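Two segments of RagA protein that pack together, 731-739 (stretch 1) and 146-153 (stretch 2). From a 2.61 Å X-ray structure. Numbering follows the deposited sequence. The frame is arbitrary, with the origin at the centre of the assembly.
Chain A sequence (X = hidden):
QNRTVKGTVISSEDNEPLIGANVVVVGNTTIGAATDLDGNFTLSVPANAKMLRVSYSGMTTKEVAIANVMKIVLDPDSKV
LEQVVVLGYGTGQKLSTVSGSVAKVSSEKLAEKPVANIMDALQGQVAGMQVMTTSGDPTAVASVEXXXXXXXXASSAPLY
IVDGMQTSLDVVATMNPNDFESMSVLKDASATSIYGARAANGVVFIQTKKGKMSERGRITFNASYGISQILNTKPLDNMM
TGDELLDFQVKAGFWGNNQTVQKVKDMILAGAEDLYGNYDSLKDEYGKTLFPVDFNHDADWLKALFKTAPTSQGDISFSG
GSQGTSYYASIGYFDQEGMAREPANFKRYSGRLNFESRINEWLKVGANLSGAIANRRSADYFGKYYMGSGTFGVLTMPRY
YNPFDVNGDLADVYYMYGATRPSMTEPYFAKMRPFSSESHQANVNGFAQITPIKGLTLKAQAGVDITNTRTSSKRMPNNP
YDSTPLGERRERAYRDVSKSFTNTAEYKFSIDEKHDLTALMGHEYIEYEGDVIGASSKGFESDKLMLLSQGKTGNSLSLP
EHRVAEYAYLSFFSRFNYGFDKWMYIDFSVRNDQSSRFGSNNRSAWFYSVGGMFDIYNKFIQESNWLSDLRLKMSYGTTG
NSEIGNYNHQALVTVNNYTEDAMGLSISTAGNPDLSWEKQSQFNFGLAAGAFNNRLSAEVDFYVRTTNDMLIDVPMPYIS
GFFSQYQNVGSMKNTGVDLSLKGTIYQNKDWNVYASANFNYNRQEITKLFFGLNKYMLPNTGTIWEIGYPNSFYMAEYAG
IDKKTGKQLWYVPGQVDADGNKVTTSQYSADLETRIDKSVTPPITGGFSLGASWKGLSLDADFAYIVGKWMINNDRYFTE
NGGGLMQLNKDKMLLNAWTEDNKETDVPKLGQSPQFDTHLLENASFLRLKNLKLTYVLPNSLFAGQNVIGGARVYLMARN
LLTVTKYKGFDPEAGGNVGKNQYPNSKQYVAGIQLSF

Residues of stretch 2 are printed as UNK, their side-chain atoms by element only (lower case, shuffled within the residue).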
# COMPACT_ATOMS: atom_id res chain seq x y z
N SER A 731 -13.14 31.73 -27.07
CA SER A 731 -14.57 31.65 -26.77
C SER A 731 -15.28 30.86 -27.87
O SER A 731 -14.83 30.79 -29.01
CB SER A 731 -15.20 33.04 -26.63
OG SER A 731 -14.92 33.82 -27.77
N MET A 732 -16.40 30.26 -27.48
CA MET A 732 -17.27 29.47 -28.34
C MET A 732 -18.68 30.03 -28.24
O MET A 732 -18.93 31.07 -27.64
CB MET A 732 -17.32 28.00 -27.93
CG MET A 732 -16.06 27.21 -28.11
SD MET A 732 -16.34 25.65 -27.26
CE MET A 732 -17.53 24.91 -28.40
N LYS A 733 -19.62 29.26 -28.79
CA LYS A 733 -21.02 29.63 -28.92
C LYS A 733 -21.77 28.39 -29.39
O LYS A 733 -21.24 27.61 -30.20
CB LYS A 733 -21.18 30.79 -29.91
CG LYS A 733 -22.52 31.52 -29.88
CD LYS A 733 -22.75 32.28 -31.20
CE LYS A 733 -23.18 33.71 -30.95
NZ LYS A 733 -24.29 34.17 -31.84
N ASN A 734 -22.97 28.20 -28.87
CA ASN A 734 -23.79 27.04 -29.19
C ASN A 734 -25.21 27.51 -29.40
O ASN A 734 -25.82 28.08 -28.49
CB ASN A 734 -23.71 25.99 -28.08
CG ASN A 734 -22.63 24.98 -28.34
OD1 ASN A 734 -22.75 24.13 -29.21
ND2 ASN A 734 -21.55 25.06 -27.58
N THR A 735 -25.74 27.28 -30.60
CA THR A 735 -27.07 27.75 -30.96
C THR A 735 -27.85 26.58 -31.52
O THR A 735 -27.34 25.85 -32.38
CB THR A 735 -26.98 28.91 -31.94
OG1 THR A 735 -26.18 29.94 -31.35
CG2 THR A 735 -28.38 29.46 -32.30
N GLY A 736 -29.07 26.39 -31.03
CA GLY A 736 -29.79 25.18 -31.35
C GLY A 736 -31.25 25.25 -30.95
O GLY A 736 -31.73 26.26 -30.42
N VAL A 737 -31.95 24.14 -31.21
CA VAL A 737 -33.39 24.02 -31.05
C VAL A 737 -33.71 22.74 -30.28
O VAL A 737 -33.01 21.73 -30.43
CB VAL A 737 -34.10 24.04 -32.41
CG1 VAL A 737 -35.53 23.55 -32.29
CG2 VAL A 737 -34.07 25.45 -32.98
N ASP A 738 -34.74 22.79 -29.44
CA ASP A 738 -35.19 21.66 -28.63
C ASP A 738 -36.64 21.39 -28.97
O ASP A 738 -37.51 22.20 -28.65
CB ASP A 738 -35.05 21.97 -27.14
CG ASP A 738 -33.70 21.58 -26.57
OD1 ASP A 738 -33.57 21.55 -25.32
OD2 ASP A 738 -32.77 21.31 -27.36
N LEU A 739 -36.92 20.25 -29.61
CA LEU A 739 -38.29 19.88 -29.95
C LEU A 739 -38.66 18.58 -29.26
O LEU A 739 -37.89 17.61 -29.28
CB LEU A 739 -38.48 19.74 -31.46
CG LEU A 739 -39.89 19.31 -31.85
CD1 LEU A 739 -40.93 20.26 -31.26
CD2 LEU A 739 -40.06 19.22 -33.35
N UNK A 146 -25.26 18.50 -22.80
CA UNK A 146 -26.56 19.17 -22.88
C UNK A 146 -26.40 20.46 -23.68
O UNK A 146 -25.70 21.38 -23.26
c UNK A 146 -28.33 20.41 -21.52
c UNK A 146 -27.39 18.14 -20.74
c UNK A 146 -27.11 19.46 -21.47
c UNK A 146 -27.82 18.29 -19.32
N UNK A 147 -27.07 20.52 -24.85
CA UNK A 147 -26.96 21.66 -25.78
C UNK A 147 -25.51 21.90 -26.20
O UNK A 147 -24.97 23.00 -26.06
c UNK A 147 -29.03 22.93 -24.97
c UNK A 147 -27.54 22.95 -25.18
c UNK A 147 -30.01 22.17 -25.51
c UNK A 147 -30.95 23.59 -24.11
n UNK A 147 -31.20 22.60 -24.96
n UNK A 147 -29.65 23.81 -24.10
N UNK A 148 -24.85 20.85 -26.70
CA UNK A 148 -23.54 20.99 -27.30
C UNK A 148 -22.39 20.87 -26.32
O UNK A 148 -22.56 20.68 -25.11
N UNK A 149 -21.18 20.98 -26.86
CA UNK A 149 -19.97 21.05 -26.06
C UNK A 149 -19.75 22.50 -25.68
O UNK A 149 -19.61 23.36 -26.57
o UNK A 149 -18.99 19.19 -27.26
c UNK A 149 -18.75 20.53 -26.82
c UNK A 149 -17.52 20.52 -25.92
N UNK A 150 -19.73 22.79 -24.39
CA UNK A 150 -19.57 24.18 -24.02
C UNK A 150 -18.14 24.67 -23.93
O UNK A 150 -17.93 25.85 -23.60
N UNK A 151 -17.14 23.83 -24.19
CA UNK A 151 -15.77 24.27 -23.92
C UNK A 151 -14.79 23.39 -24.67
O UNK A 151 -15.01 22.19 -24.84
o UNK A 151 -14.08 24.25 -22.15
c UNK A 151 -15.47 24.25 -22.42
N UNK A 152 -13.69 24.00 -25.10
CA UNK A 152 -12.60 23.26 -25.73
C UNK A 152 -11.62 22.65 -24.73
O UNK A 152 -10.59 22.10 -25.14
c UNK A 152 -12.71 24.88 -27.75
c UNK A 152 -11.78 25.55 -28.74
c UNK A 152 -11.85 24.19 -26.70
c UNK A 152 -13.60 23.89 -28.45
N UNK A 153 -11.91 22.73 -23.42
CA UNK A 153 -11.01 22.22 -22.40
C UNK A 153 -11.73 21.65 -21.19
O UNK A 153 -11.73 20.43 -20.97
O HOH W 1 -21.08 21.78 -29.73

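Position 146 carries four carbons, forked at the first, with one arm two carbons long. No contact with the strand helps, so the fork alone decides: Ile146. Its nearest approach is CG2 to OD1 of Asp738, 6.6 Å.

Position 147 has one carbon followed by a five-membered ring of three carbons and two nitrogens, which can only be histidine. His147 sets its CA-to-CB bond sideways to the strand, yet the ring reaches across, and its NE2 donates a hydrogen bond to OD1 of Asp738 at 2.6 Å. The angle at the hydrogen is 173°, and the oxygen lies at the ring edge near its plane, where a ring N-H points.

Position 148 has no side-chain atoms, so it is Gly148. Phi/psi of 88/179 would jam a CB against the carbonyl O of the residue before, which by itself calls for glycine. An ideal CB here would also stand 2.3 Å from OD1 of Asn734, a clash.

At 149 one carbon carries an oxygen and a carbon, the branched pattern of threonine. The side chain of Thr149 comes no nearer than 4.8 Å, from its CB to CE of Met732; the backbone makes the closer contacts. Its carbonyl O accepts a hydrogen bond from ND2 of Asn734 at 2.8 Å, and CE of Met732 packs 3.2 Å from that same O.

Position 150 is again bare: Gly150. A CB would point away, 5.1 Å from ND2 of Asn734, so the strand gives no steric demand for glycine.

Position 151 shows one carbon, then one oxygen: Ser151. It points away from the strand, and its OG accepts a hydrogen bond from the backbone N of residue 153 at 2.9 Å, tying the loop to itself.

Position 152 holds four carbons forked at the second, hence Leu152. It points toward the strand, and its CD2 lies 3.5 Å from SD of Met732, an apolar contact.

Position 153 has no side-chain atoms and is out of reach: Gly153.

The rule is alternation on the strand. Met732, Asn734 and Asp738 point toward the loop, while Lys733, Thr735 and Val737 point away; Gly736 interrupts the inward row with no side chain. The loop runs roughly antiparallel, 163° between directions, so His147 meets Asp738 and Leu152 meets Met732. Between them Asn734 reads the loop backbone: ND2 donates to the Thr149 carbonyl, and a water bridges the other end, donating to OD1 of Asn734 at 2.9 Å and accepting from N of Thr149 at 3.0 Å. With 337 Å² buried in all, the contact relies on specific polar pairings as well as apolar packing.

Stretch 2 (146-153) IHGTGSLG
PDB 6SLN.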